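Long-range contacts in IroE-like serine hydrolase (Shewanella oneidensis, PDB 3GFF), which probably hydrolyses ester bonds, as an alpha/beta-hydrolase of the esterase D family: residues A[70-75]-A[258-263]; A[266-271]-A[299-304]; A[201-206]-A[215-220]; A[93-98]-A[173-178]. All coordinates share one frame; numbering follows the deposited sequence.

Contact 1 of 4, residues A[70-75]-A[258-263]; sequences MPQIPK and GIRHLF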
loop_
_atom_site.group_PDB
_atom_site.type_symbol
_atom_site.label_atom_id
_atom_site.label_comp_id
_atom_site.label_asym_id
_atom_site.label_seq_id
_atom_site.Cartn_x
_atom_site.Cartn_y
_atom_site.Cartn_z
HETATM N N MSE A 70 2.375 -14.588 -9.991
HETATM C CA MSE A 70 3.728 -14.030 -9.872
HETATM C C MSE A 70 3.831 -13.244 -8.576
HETATM O O MSE A 70 4.072 -12.024 -8.607
HETATM C CB MSE A 70 4.010 -13.098 -11.034
HETATM C CG MSE A 70 3.726 -13.681 -12.368
HETATM SE SE MSE A 70 3.937 -12.291 -13.688
HETATM C CE MSE A 70 6.001 -11.969 -13.303
ATOM N N PRO A 71 3.667 -13.945 -7.429
ATOM C CA PRO A 71 3.662 -13.272 -6.141
ATOM C C PRO A 71 4.995 -12.567 -5.864
ATOM O O PRO A 71 6.052 -13.075 -6.225
ATOM C CB PRO A 71 3.372 -14.402 -5.145
ATOM C CG PRO A 71 3.713 -15.663 -5.848
ATOM C CD PRO A 71 3.491 -15.404 -7.298
ATOM N N GLN A 72 4.920 -11.394 -5.246
ATOM C CA GLN A 72 6.075 -10.569 -4.993
ATOM C C GLN A 72 6.755 -10.972 -3.702
ATOM O O GLN A 72 7.963 -10.767 -3.536
ATOM C CB GLN A 72 5.657 -9.096 -4.972
ATOM C CG GLN A 72 5.006 -8.659 -6.288
ATOM C CD GLN A 72 5.955 -8.752 -7.471
ATOM O OE1 GLN A 72 6.978 -8.069 -7.512
ATOM N NE2 GLN A 72 5.611 -9.580 -8.444
ATOM N N ILE A 73 5.986 -11.504 -2.758
ATOM C CA ILE A 73 6.589 -12.016 -1.551
ATOM C C ILE A 73 5.962 -13.384 -1.340
ATOM O O ILE A 73 4.954 -13.686 -1.968
ATOM C CB ILE A 73 6.421 -11.057 -0.357
ATOM C CG1 ILE A 73 4.949 -10.881 0.030
ATOM C CG2 ILE A 73 7.065 -9.693 -0.648
ATOM C CD1 ILE A 73 4.741 -9.991 1.255
ATOM N N PRO A 74 6.567 -14.238 -0.497
ATOM C CA PRO A 74 5.935 -15.522 -0.241
ATOM C C PRO A 74 4.735 -15.396 0.707
ATOM O O PRO A 74 4.481 -14.325 1.292
ATOM C CB PRO A 74 7.060 -16.358 0.376
ATOM C CG PRO A 74 8.033 -15.417 0.906
ATOM C CD PRO A 74 7.832 -14.083 0.238
ATOM N N LYS A 75 4.000 -16.488 0.846
ATOM C CA LYS A 75 2.874 -16.536 1.770
ATOM C C LYS A 75 3.379 -16.504 3.221
ATOM O O LYS A 75 4.372 -17.099 3.527
ATOM C CB LYS A 75 2.067 -17.810 1.513
ATOM C CG LYS A 75 1.415 -17.900 0.110
ATOM C CD LYS A 75 0.277 -16.958 0.000
ATOM C CE LYS A 75 -0.575 -17.163 -1.274
ATOM N NZ LYS A 75 0.145 -16.847 -2.533
ATOM N N GLY A 258 10.088 -2.549 2.757
ATOM C CA GLY A 258 10.834 -3.368 3.699
ATOM C C GLY A 258 10.646 -4.847 3.462
ATOM O O GLY A 258 11.607 -5.583 3.413
ATOM N N ILE A 259 9.399 -5.266 3.285
ATOM C CA ILE A 259 9.043 -6.687 3.128
ATOM C C ILE A 259 9.425 -7.212 1.759
ATOM O O ILE A 259 9.726 -8.397 1.633
ATOM C CB ILE A 259 7.514 -6.945 3.417
ATOM C CG1 ILE A 259 7.309 -8.363 3.967
ATOM C CG2 ILE A 259 6.654 -6.622 2.212
ATOM C CD1 ILE A 259 8.037 -8.582 5.350
ATOM N N ARG A 260 9.381 -6.332 0.753
ATOM C CA ARG A 260 9.802 -6.634 -0.581
ATOM C C ARG A 260 11.325 -6.818 -0.653
ATOM O O ARG A 260 11.822 -7.685 -1.365
ATOM C CB ARG A 260 9.305 -5.587 -1.604
ATOM C CG ARG A 260 7.853 -5.789 -2.045
ATOM C CD ARG A 260 7.295 -4.652 -2.884
ATOM N NE ARG A 260 8.118 -4.379 -4.075
ATOM C CZ ARG A 260 8.018 -5.002 -5.249
ATOM N NH1 ARG A 260 7.108 -5.950 -5.465
ATOM N NH2 ARG A 260 8.850 -4.674 -6.238
ATOM N N HIS A 261 12.054 -5.974 0.040
ATOM C CA HIS A 261 13.490 -6.109 0.131
ATOM C C HIS A 261 13.882 -7.395 0.886
ATOM O O HIS A 261 14.773 -8.131 0.463
ATOM C CB HIS A 261 14.066 -4.901 0.854
ATOM C CG HIS A 261 15.513 -5.043 1.175
ATOM N ND1 HIS A 261 16.486 -4.944 0.209
ATOM C CD2 HIS A 261 16.153 -5.308 2.340
ATOM C CE1 HIS A 261 17.673 -5.120 0.764
ATOM N NE2 HIS A 261 17.503 -5.346 2.051
ATOM N N LEU A 262 13.191 -7.684 1.988
ATOM C CA LEU A 262 13.464 -8.905 2.743
ATOM C C LEU A 262 13.304 -10.169 1.910
ATOM O O LEU A 262 14.110 -11.084 2.014
ATOM C CB LEU A 262 12.538 -9.016 3.970
ATOM C CG LEU A 262 12.821 -10.222 4.870
ATOM C CD1 LEU A 262 14.199 -10.061 5.603
ATOM C CD2 LEU A 262 11.662 -10.405 5.894
ATOM N N PHE A 263 12.263 -10.218 1.084
ATOM C CA PHE A 263 11.959 -11.406 0.273
ATOM C C PHE A 263 12.351 -11.369 -1.199
ATOM O O PHE A 263 12.005 -12.278 -1.974
ATOM C CB PHE A 263 10.470 -11.713 0.386
ATOM C CG PHE A 263 10.071 -12.157 1.750
ATOM C CD1 PHE A 263 10.602 -13.317 2.292
ATOM C CD2 PHE A 263 9.153 -11.441 2.493
ATOM C CE1 PHE A 263 10.223 -13.738 3.552
ATOM C CE2 PHE A 263 8.780 -11.857 3.725
ATOM C CZ PHE A 263 9.311 -12.992 4.264
HETATM O O HOH W 1 9.961 -8.708 -3.505
#

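Contact 2 of 4, residues A[266-271]-A[299-304]; sequences FAIDIY and QQYLEQ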
loop_
_atom_site.group_PDB
_atom_site.type_symbol
_atom_site.label_atom_id
_atom_site.label_comp_id
_atom_site.label_asym_id
_atom_site.label_seq_id
_atom_site.Cartn_x
_atom_site.Cartn_y
_atom_site.Cartn_z
ATOM N N PHE A 266 14.054 -14.425 -3.045
ATOM C CA PHE A 266 13.312 -15.704 -2.917
ATOM C C PHE A 266 12.648 -16.120 -4.201
ATOM O O PHE A 266 12.259 -17.289 -4.350
ATOM C CB PHE A 266 12.212 -15.611 -1.852
ATOM C CG PHE A 266 12.708 -15.614 -0.437
ATOM C CD1 PHE A 266 13.577 -14.636 0.028
ATOM C CD2 PHE A 266 12.242 -16.561 0.462
ATOM C CE1 PHE A 266 13.999 -14.632 1.324
ATOM C CE2 PHE A 266 12.651 -16.547 1.777
ATOM C CZ PHE A 266 13.528 -15.570 2.213
ATOM N N ALA A 267 12.471 -15.146 -5.097
ATOM C CA ALA A 267 11.871 -15.356 -6.424
ATOM C C ALA A 267 12.739 -16.250 -7.327
ATOM O O ALA A 267 13.958 -16.133 -7.369
ATOM C CB ALA A 267 11.616 -13.975 -7.114
ATOM N N ILE A 268 12.082 -17.151 -8.038
ATOM C CA ILE A 268 12.726 -18.088 -8.959
ATOM C C ILE A 268 12.235 -17.708 -10.357
ATOM O O ILE A 268 11.033 -17.794 -10.647
ATOM C CB ILE A 268 12.329 -19.552 -8.627
ATOM C CG1 ILE A 268 12.897 -19.978 -7.265
ATOM C CG2 ILE A 268 12.811 -20.522 -9.686
ATOM C CD1 ILE A 268 12.332 -21.342 -6.771
ATOM N N ASP A 269 13.152 -17.262 -11.207
ATOM C CA ASP A 269 12.829 -16.878 -12.582
ATOM C C ASP A 269 13.121 -18.065 -13.486
ATOM O O ASP A 269 14.288 -18.345 -13.806
ATOM C CB ASP A 269 13.694 -15.688 -12.972
ATOM C CG ASP A 269 13.259 -15.024 -14.254
ATOM O OD1 ASP A 269 12.487 -15.604 -15.058
ATOM O OD2 ASP A 269 13.705 -13.888 -14.448
ATOM N N ILE A 270 12.070 -18.758 -13.923
ATOM C CA ILE A 270 12.261 -19.952 -14.742
ATOM C C ILE A 270 12.509 -19.647 -16.221
ATOM O O ILE A 270 12.141 -20.458 -17.056
ATOM C CB ILE A 270 11.055 -20.941 -14.617
ATOM N N TYR A 271 13.141 -18.506 -16.545
ATOM C CA TYR A 271 13.399 -18.124 -17.950
ATOM C C TYR A 271 14.889 -17.820 -18.180
ATOM O O TYR A 271 15.708 -17.886 -17.254
ATOM C CB TYR A 271 12.498 -16.938 -18.355
ATOM C CG TYR A 271 13.102 -15.551 -18.199
ATOM C CD1 TYR A 271 14.119 -15.293 -17.264
ATOM C CD2 TYR A 271 12.608 -14.467 -18.946
ATOM C CE1 TYR A 271 14.663 -14.030 -17.121
ATOM C CE2 TYR A 271 13.146 -13.177 -18.796
ATOM C CZ TYR A 271 14.178 -12.973 -17.877
ATOM O OH TYR A 271 14.740 -11.720 -17.697
ATOM N N GLN A 299 6.340 -24.624 -0.981
ATOM C CA GLN A 299 5.655 -25.716 -1.696
ATOM C C GLN A 299 4.570 -25.205 -2.688
ATOM O O GLN A 299 4.465 -25.721 -3.805
ATOM C CB GLN A 299 4.986 -26.654 -0.685
ATOM C CG GLN A 299 4.834 -28.095 -1.158
ATOM C CD GLN A 299 6.071 -28.947 -0.866
ATOM O OE1 GLN A 299 6.855 -28.649 0.061
ATOM N NE2 GLN A 299 6.237 -30.038 -1.632
ATOM N N GLN A 300 3.747 -24.225 -2.278
ATOM C CA GLN A 300 2.710 -23.640 -3.174
ATOM C C GLN A 300 3.321 -23.002 -4.408
ATOM O O GLN A 300 2.807 -23.146 -5.510
ATOM C CB GLN A 300 1.959 -22.470 -2.512
ATOM C CG GLN A 300 0.944 -22.808 -1.495
ATOM C CD GLN A 300 0.264 -21.577 -0.970
ATOM O OE1 GLN A 300 -0.158 -20.710 -1.743
ATOM N NE2 GLN A 300 0.135 -21.494 0.364
ATOM N N TYR A 301 4.363 -22.213 -4.161
ATOM C CA TYR A 301 5.105 -21.471 -5.175
ATOM C C TYR A 301 5.666 -22.414 -6.220
ATOM O O TYR A 301 5.496 -22.184 -7.402
ATOM C CB TYR A 301 6.208 -20.632 -4.495
ATOM C CG TYR A 301 7.020 -19.737 -5.414
ATOM C CD1 TYR A 301 6.391 -18.829 -6.270
ATOM C CD2 TYR A 301 8.419 -19.758 -5.389
ATOM C CE1 TYR A 301 7.124 -17.989 -7.095
ATOM C CE2 TYR A 301 9.171 -18.927 -6.218
ATOM C CZ TYR A 301 8.515 -18.043 -7.067
ATOM O OH TYR A 301 9.241 -17.214 -7.885
ATOM N N LEU A 302 6.310 -23.482 -5.779
ATOM C CA LEU A 302 6.853 -24.472 -6.691
ATOM C C LEU A 302 5.749 -25.057 -7.549
ATOM O O LEU A 302 5.898 -25.160 -8.759
ATOM C CB LEU A 302 7.545 -25.611 -5.947
ATOM C CG LEU A 302 8.873 -25.318 -5.273
ATOM C CD1 LEU A 302 9.399 -26.643 -4.779
ATOM C CD2 LEU A 302 9.848 -24.667 -6.257
ATOM N N GLU A 303 4.652 -25.434 -6.901
ATOM C CA GLU A 303 3.483 -25.999 -7.590
ATOM C C GLU A 303 2.916 -24.998 -8.622
ATOM O O GLU A 303 2.452 -25.404 -9.687
ATOM C CB GLU A 303 2.413 -26.426 -6.585
ATOM N N GLN A 304 2.959 -23.705 -8.302
ATOM C CA GLN A 304 2.531 -22.664 -9.246
ATOM C C GLN A 304 3.447 -22.684 -10.455
ATOM O O GLN A 304 2.968 -22.696 -11.592
ATOM C CB GLN A 304 2.584 -21.261 -8.622
ATOM C CG GLN A 304 1.634 -21.005 -7.446
ATOM C CD GLN A 304 1.855 -19.627 -6.823
ATOM O OE1 GLN A 304 2.579 -18.797 -7.375
ATOM N NE2 GLN A 304 1.225 -19.379 -5.665
#

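Contact 3 of 4, residues A[201-206]-A[215-220]; sequences IANNPL and YHKDLN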
loop_
_atom_site.group_PDB
_atom_site.type_symbol
_atom_site.label_atom_id
_atom_site.label_comp_id
_atom_site.label_asym_id
_atom_site.label_seq_id
_atom_site.Cartn_x
_atom_site.Cartn_y
_atom_site.Cartn_z
ATOM N N ILE A 201 12.732 5.698 7.111
ATOM C CA ILE A 201 12.968 6.985 7.734
ATOM C C ILE A 201 12.137 8.032 7.001
ATOM O O ILE A 201 12.393 8.308 5.823
ATOM C CB ILE A 201 14.482 7.392 7.708
ATOM C CG1 ILE A 201 15.344 6.288 8.308
ATOM C CG2 ILE A 201 14.693 8.735 8.461
ATOM C CD1 ILE A 201 16.889 6.478 8.169
ATOM N N ALA A 202 11.142 8.602 7.699
ATOM C CA ALA A 202 10.252 9.597 7.116
ATOM C C ALA A 202 10.788 11.031 7.314
ATOM O O ALA A 202 11.882 11.218 7.823
ATOM C CB ALA A 202 8.827 9.448 7.691
ATOM N N ASN A 203 9.998 12.028 6.906
ATOM C CA ASN A 203 10.360 13.445 6.985
ATOM C C ASN A 203 9.294 14.250 7.784
ATOM O O ASN A 203 8.696 15.197 7.260
ATOM C CB ASN A 203 10.505 13.976 5.550
ATOM C CG ASN A 203 11.108 15.395 5.486
ATOM O OD1 ASN A 203 11.781 15.828 6.402
ATOM N ND2 ASN A 203 10.829 16.113 4.411
ATOM N N ASN A 204 9.032 13.857 9.036
ATOM C CA ASN A 204 7.984 14.512 9.854
ATOM C C ASN A 204 8.467 15.907 10.281
ATOM O O ASN A 204 9.609 16.031 10.765
ATOM C CB ASN A 204 7.677 13.689 11.097
ATOM C CG ASN A 204 6.307 13.998 11.698
ATOM O OD1 ASN A 204 5.285 13.788 11.053
ATOM N ND2 ASN A 204 6.283 14.425 12.954
ATOM N N PRO A 205 7.637 16.954 10.072
ATOM C CA PRO A 205 8.031 18.320 10.477
ATOM C C PRO A 205 8.056 18.544 11.979
ATOM O O PRO A 205 8.587 19.550 12.452
ATOM C CB PRO A 205 6.950 19.196 9.843
ATOM C CG PRO A 205 5.758 18.258 9.711
ATOM C CD PRO A 205 6.320 16.934 9.416
ATOM N N LEU A 206 7.513 17.597 12.728
ATOM C CA LEU A 206 7.468 17.701 14.171
ATOM C C LEU A 206 8.251 16.635 14.899
ATOM O O LEU A 206 8.367 15.491 14.455
ATOM C CB LEU A 206 6.023 17.621 14.644
ATOM C CG LEU A 206 4.993 18.588 14.103
ATOM C CD1 LEU A 206 3.650 18.273 14.775
ATOM C CD2 LEU A 206 5.454 20.008 14.389
ATOM N N TYR A 215 14.446 16.897 14.873
ATOM C CA TYR A 215 15.216 16.117 15.847
ATOM C C TYR A 215 14.993 14.608 15.741
ATOM O O TYR A 215 15.941 13.842 15.814
ATOM C CB TYR A 215 14.870 16.609 17.257
ATOM C CG TYR A 215 15.559 15.881 18.387
ATOM C CD1 TYR A 215 16.802 16.293 18.833
ATOM C CD2 TYR A 215 14.953 14.815 19.038
ATOM C CE1 TYR A 215 17.438 15.654 19.867
ATOM C CE2 TYR A 215 15.592 14.165 20.098
ATOM C CZ TYR A 215 16.836 14.599 20.499
ATOM O OH TYR A 215 17.502 14.017 21.550
ATOM N N HIS A 216 13.736 14.192 15.610
ATOM C CA HIS A 216 13.369 12.781 15.452
ATOM C C HIS A 216 13.971 12.201 14.143
ATOM O O HIS A 216 14.540 11.097 14.139
ATOM C CB HIS A 216 11.823 12.667 15.516
ATOM C CG HIS A 216 11.247 11.465 14.830
ATOM N ND1 HIS A 216 11.437 10.171 15.274
ATOM C CD2 HIS A 216 10.415 11.377 13.759
ATOM C CE1 HIS A 216 10.769 9.345 14.495
ATOM N NE2 HIS A 216 10.173 10.045 13.546
ATOM N N LYS A 217 13.818 12.932 13.040
ATOM C CA LYS A 217 14.369 12.495 11.752
ATOM C C LYS A 217 15.899 12.401 11.807
ATOM O O LYS A 217 16.483 11.411 11.352
ATOM C CB LYS A 217 13.964 13.444 10.640
ATOM C CG LYS A 217 14.660 13.147 9.307
ATOM C CD LYS A 217 14.229 14.028 8.191
ATOM C CE LYS A 217 14.819 15.380 8.254
ATOM N NZ LYS A 217 14.830 15.900 6.848
ATOM N N ASP A 218 16.540 13.407 12.390
ATOM C CA ASP A 218 18.003 13.436 12.461
ATOM C C ASP A 218 18.574 12.269 13.266
ATOM O O ASP A 218 19.578 11.685 12.859
ATOM C CB ASP A 218 18.511 14.797 12.963
ATOM C CG ASP A 218 18.045 15.932 12.101
ATOM O OD1 ASP A 218 17.767 15.666 10.920
ATOM O OD2 ASP A 218 17.940 17.084 12.587
ATOM N N LEU A 219 17.926 11.913 14.380
ATOM C CA LEU A 219 18.312 10.729 15.175
ATOM C C LEU A 219 18.295 9.479 14.328
ATOM O O LEU A 219 19.202 8.656 14.449
ATOM C CB LEU A 219 17.398 10.530 16.404
ATOM C CG LEU A 219 17.910 11.085 17.754
ATOM C CD1 LEU A 219 18.764 12.302 17.622
ATOM C CD2 LEU A 219 16.807 11.318 18.718
ATOM N N ASN A 220 17.265 9.337 13.490
ATOM C CA ASN A 220 17.160 8.188 12.581
ATOM C C ASN A 220 18.235 8.125 11.494
ATOM O O ASN A 220 18.816 7.067 11.268
ATOM C CB ASN A 220 15.771 8.091 11.924
ATOM C CG ASN A 220 14.760 7.348 12.797
ATOM O OD1 ASN A 220 14.620 6.141 12.669
ATOM N ND2 ASN A 220 14.097 8.050 13.694
HETATM O O HOH W 2 11.182 14.909 12.694
#

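Contact 4 of 4, residues A[93-98]-A[173-178]; sequences THTLVL and WFDSPH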
loop_
_atom_site.group_PDB
_atom_site.type_symbol
_atom_site.label_atom_id
_atom_site.label_comp_id
_atom_site.label_asym_id
_atom_site.label_seq_id
_atom_site.Cartn_x
_atom_site.Cartn_y
_atom_site.Cartn_z
ATOM N N THR A 93 13.531 1.729 28.150
ATOM C CA THR A 93 14.026 2.381 29.335
ATOM C C THR A 93 12.929 3.270 29.934
ATOM O O THR A 93 11.986 3.674 29.252
ATOM C CB THR A 93 15.318 3.200 29.035
ATOM O OG1 THR A 93 15.082 4.149 27.978
ATOM C CG2 THR A 93 16.445 2.266 28.606
ATOM N N HIS A 94 13.091 3.546 31.218
ATOM C CA HIS A 94 12.195 4.365 31.988
ATOM C C HIS A 94 12.683 5.814 32.078
ATOM O O HIS A 94 13.827 6.071 32.403
ATOM C CB HIS A 94 12.080 3.808 33.412
ATOM C CG HIS A 94 11.249 4.657 34.329
ATOM N ND1 HIS A 94 9.881 4.773 34.200
ATOM C CD2 HIS A 94 11.599 5.451 35.377
ATOM C CE1 HIS A 94 9.426 5.603 35.126
ATOM N NE2 HIS A 94 10.450 6.051 35.831
ATOM N N THR A 95 11.776 6.741 31.798
ATOM C CA THR A 95 11.989 8.181 31.985
ATOM C C THR A 95 10.607 8.815 32.075
ATOM O O THR A 95 9.640 8.305 31.506
ATOM C CB THR A 95 12.804 8.871 30.854
ATOM O OG1 THR A 95 13.031 10.254 31.184
ATOM C CG2 THR A 95 12.056 8.804 29.530
ATOM N N LEU A 96 10.534 9.920 32.810
ATOM C CA LEU A 96 9.310 10.703 32.977
ATOM C C LEU A 96 9.332 11.954 32.101
ATOM O O LEU A 96 8.382 12.731 32.151
ATOM C CB LEU A 96 9.175 11.146 34.432
ATOM C CG LEU A 96 9.059 10.035 35.485
ATOM C CD1 LEU A 96 9.207 10.575 36.901
ATOM C CD2 LEU A 96 7.751 9.232 35.286
ATOM N N VAL A 97 10.377 12.144 31.291
ATOM C CA VAL A 97 10.533 13.369 30.531
ATOM C C VAL A 97 10.735 13.173 29.026
ATOM O O VAL A 97 11.144 12.114 28.574
ATOM C CB VAL A 97 11.734 14.265 31.062
ATOM C CG1 VAL A 97 11.494 14.778 32.505
ATOM C CG2 VAL A 97 13.084 13.523 30.962
ATOM N N LEU A 98 10.393 14.225 28.275
ATOM C CA LEU A 98 10.632 14.304 26.839
ATOM C C LEU A 98 12.107 14.734 26.690
ATOM O O LEU A 98 12.713 15.125 27.662
ATOM C CB LEU A 98 9.708 15.351 26.195
ATOM C CG LEU A 98 8.206 15.058 26.154
ATOM C CD1 LEU A 98 7.368 16.324 26.170
ATOM C CD2 LEU A 98 7.865 14.160 24.930
ATOM N N TRP A 173 14.095 9.218 19.609
ATOM C CA TRP A 173 14.111 10.359 20.517
ATOM C C TRP A 173 13.730 9.959 21.965
ATOM O O TRP A 173 14.112 10.639 22.950
ATOM C CB TRP A 173 13.193 11.465 20.010
ATOM C CG TRP A 173 11.768 11.042 19.909
ATOM C CD1 TRP A 173 11.138 10.593 18.799
ATOM C CD2 TRP A 173 10.801 10.982 20.977
ATOM N NE1 TRP A 173 9.829 10.289 19.089
ATOM C CE2 TRP A 173 9.602 10.499 20.422
ATOM C CE3 TRP A 173 10.840 11.291 22.342
ATOM C CZ2 TRP A 173 8.448 10.318 21.174
ATOM C CZ3 TRP A 173 9.703 11.096 23.099
ATOM C CH2 TRP A 173 8.512 10.621 22.505
ATOM N N PHE A 174 13.041 8.826 22.118
ATOM C CA PHE A 174 12.603 8.450 23.435
ATOM C C PHE A 174 13.807 8.205 24.337
ATOM O O PHE A 174 14.713 7.445 23.994
ATOM C CB PHE A 174 11.659 7.260 23.435
ATOM C CG PHE A 174 11.224 6.878 24.807
ATOM C CD1 PHE A 174 10.228 7.567 25.434
ATOM C CD2 PHE A 174 11.893 5.905 25.502
ATOM C CE1 PHE A 174 9.861 7.262 26.720
ATOM C CE2 PHE A 174 11.523 5.580 26.784
ATOM C CZ PHE A 174 10.495 6.242 27.386
ATOM N N ASP A 175 13.812 8.890 25.479
ATOM C CA ASP A 175 14.868 8.787 26.477
ATOM C C ASP A 175 16.240 8.952 25.844
ATOM O O ASP A 175 17.188 8.258 26.226
ATOM C CB ASP A 175 14.742 7.470 27.259
ATOM C CG ASP A 175 15.721 7.379 28.435
ATOM O OD1 ASP A 175 16.190 8.427 28.909
ATOM O OD2 ASP A 175 16.014 6.266 28.912
ATOM N N SER A 176 16.332 9.873 24.882
ATOM C CA SER A 176 17.593 10.268 24.250
ATOM C C SER A 176 18.280 11.352 25.094
ATOM O O SER A 176 17.602 12.269 25.609
ATOM C CB SER A 176 17.391 10.811 22.838
ATOM O OG SER A 176 16.443 11.868 22.808
ATOM N N PRO A 177 19.630 11.314 25.151
ATOM C CA PRO A 177 20.542 10.407 24.426
ATOM C C PRO A 177 20.790 9.011 25.017
ATOM O O PRO A 177 21.432 8.193 24.372
ATOM C CB PRO A 177 21.865 11.199 24.443
ATOM C CG PRO A 177 21.838 11.927 25.723
ATOM C CD PRO A 177 20.380 12.256 26.003
ATOM N N HIS A 178 20.322 8.774 26.238
ATOM C CA HIS A 178 20.544 7.538 26.961
ATOM C C HIS A 178 20.224 6.243 26.220
ATOM O O HIS A 178 21.106 5.375 26.125
ATOM C CB HIS A 178 19.791 7.554 28.299
ATOM C CG HIS A 178 19.944 6.298 29.105
ATOM N ND1 HIS A 178 21.062 6.029 29.871
ATOM C CD2 HIS A 178 19.100 5.259 29.299
ATOM C CE1 HIS A 178 20.910 4.860 30.475
ATOM N NE2 HIS A 178 19.728 4.369 30.139
HETATM O O HOH W 3 14.959 10.915 29.295
HETATM O O HOH W 4 12.508 11.422 26.407
#

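Contact 1 of 4, residues A[70-75]-A[258-263]
Pro74 lies over one face of the Phe263 ring: its CD stands 3.7 Å from the ring centroid in a CH-pi contact and is offset toward the rim, 3.3 Å from Phe263 CG. The other face of that ring carries Leu262 CD2 from its own helix, and Phe266 meets Phe263 edge-to-face. Ile73 meets the ring obliquely, its CB 4.0 Å from Phe263 CD2, and its CG2 rests on the backbone at Ile259 O. With Ile73 CG1 between the backbone N and the carbonyl carbon (chi1 64°) and chi2 extended, CD1 is carried to Ile259 CG2 at 4.0 Å, the two side chains crossing at about a right angle. In the alpha/beta-hydrolase fold this joins helix 250-263, which follows strand 235-241, the last of the sheet in chain order, to the loop between helix 51-65 and strand 77-81; Leu62 and Leu65 of helix 51-65 pack against both isoleucines. Toward the second subunit the contact turns polar. Gln72, bent at chi2 (-63°), runs alongside Arg260, amide and guanidinium nearly coplanar. Arg260 NH1 donates to an in-plane lone pair of Gln72 OE1 at 2.9 Å, and Gln72 NE2 donates to Met70 O at 2.9 Å, which fixes the amide's rotation. Arg260 NH2 bonds to Glu244 O of the second subunit. A water 2.9 Å from Gln72 O and 3.0 Å from Arg260 O donates to both.

Contact 2 of 4, residues A[266-271]-A[299-304]
The Tyr301 ring meets segment 266-271 with its hydroxyl end: Ile268 N lies at its edge, in the ring plane, while Ala267 CA and Phe266 O approach obliquely. The Phe266 ring turns away from helix 299-311, packing on Leu287. Tyr301 CG is anti to the backbone N (chi1 -177°), starting the side chain toward the loop that follows helix 250-263. There OH accepts from Ile268 N at 2.8 Å in an almost straight bond (176° at the hydrogen). Ile268 runs obliquely across the ring's rim, with CG1 4.0 Å from Tyr301 CE2, and its CD1 goes on to Leu302 CD2 at 4.2 Å. Ile268 also packs against Val280 and Gln283 of helix 277-291. The loop is thus joined to two helices of the C-terminal helical part, beyond the alpha/beta-hydrolase sheet. Tyr301 OH satisfies the amide of the buried Ile268, as Tyr284 OH and Gln283 NE2 serve Phe266 O and Ala267 O, so side-chain groups of two helices do for this loop what strand or helix pairing does elsewhere.

Contact 3 of 4, residues A[201-206]-A[215-220]
Segment 201-206 leaves strand 195-201 and passes the start of helix 215-230 in the reverse sense, Ile201 CA lying 6.5 Å from Asn220 CA and Asn203 CA 6.3 Å from Lys217 CA. Ile201 and Asn220 slide past each other in opposite directions, with Ile201 CG2 3.7 Å from Asn220 CB. Lys217 has CG anti to the backbone N (chi1 172°) and a chain bent at chi3; its CD passes 3.7 Å from Ala202 O. The tip lies alongside Asn203, NZ donating to Asn203 OD1 at 3.1 Å from above the carbonyl plane, while Asn203 ND2 goes to Pro243 O. The helix is the connection of a beta-alpha-beta crossover from strand 195-201 to its parallel neighbour 235-241, and Lys217 NZ also bonds Tyr241 OH on that second strand. An alanine at Lys217 would probably leave Asn203 OD1 and Tyr241 OH without this shared partner and open a gap beside Ala202 O. Asn204 CB lies loosely at the edge of the His216 ring, near its plane; His216 NE2 bonds Asp169 OD2 of the probable Ser145-His247-Asp169 triad.

Contact 4 of 4, residues A[93-98]-A[173-178]
Trp173, whose ring runs side by side with Leu98 (CZ3 4.0 Å from Leu98 CD2), has its carbonyl O gripped by two donors, Ser176 N at 3.0 Å and Ser176 OG at 2.6 Å, both from the same face of its plane. They close a type II beta turn, Trp173 to Ser176, in the loop between strand 164-168 and helix 178-189 of the alpha/beta-hydrolase fold; Trp173 lies near a bound imidazole and the probable active site. Asp175, third in the turn, has CG anti to the backbone N (chi1 -173°), and its side chain crosses Thr93 at about a right angle. OD2 is bonded directly by Thr93 OG1, very short at 2.5 Å and of doubtful length; OD1 accepts at 2.8 Å from a water shared with Thr95 OG1. Thr95 OG1 also accepts from Val97 N, an ST turn. An alanine in place of Asp175 would probably leave the Thr93 hydroxyl and the bridging water without their carboxylate partner, and the loop 93-98 less firmly tied to the turn. A second water joins the backbones, donating to Val97 O and accepting from Asp175 N. Phe174 also packs on Phe146 and Leu149 of helix 146-156. Across the contact it presents its edge to Thr93 O, in the ring plane and 3.2 Å from CE2, and meets Thr95 tip to tip, Phe174 CZ 3.7 Å from Thr95 CG2.

How the contacts relate
Contact 1 lies nearest the middle, its centre about 12 Å from the centre of the chain, and combines ring and aliphatic packing with a polar rim at the second subunit. Contact 2 adjoins it, Pro71 and Lys75 touching Gln304 and Gln300, but lies farther out among the C-terminal helices and relies on a phenol-to-amide bond. Contacts 3 and 4 lie on the other side of the chain's centre from contact 2, also toward the periphery, and meet directly: Trp173 packs on His216, and Tyr215 OH probably bonds Ser176 OG. Contact 3, tied by a lysine, touches the probable triad through His216, while Trp173 of contact 4, tied by a carboxylate and waters, lies near it. Only contacts 1 and 3 touch the second subunit.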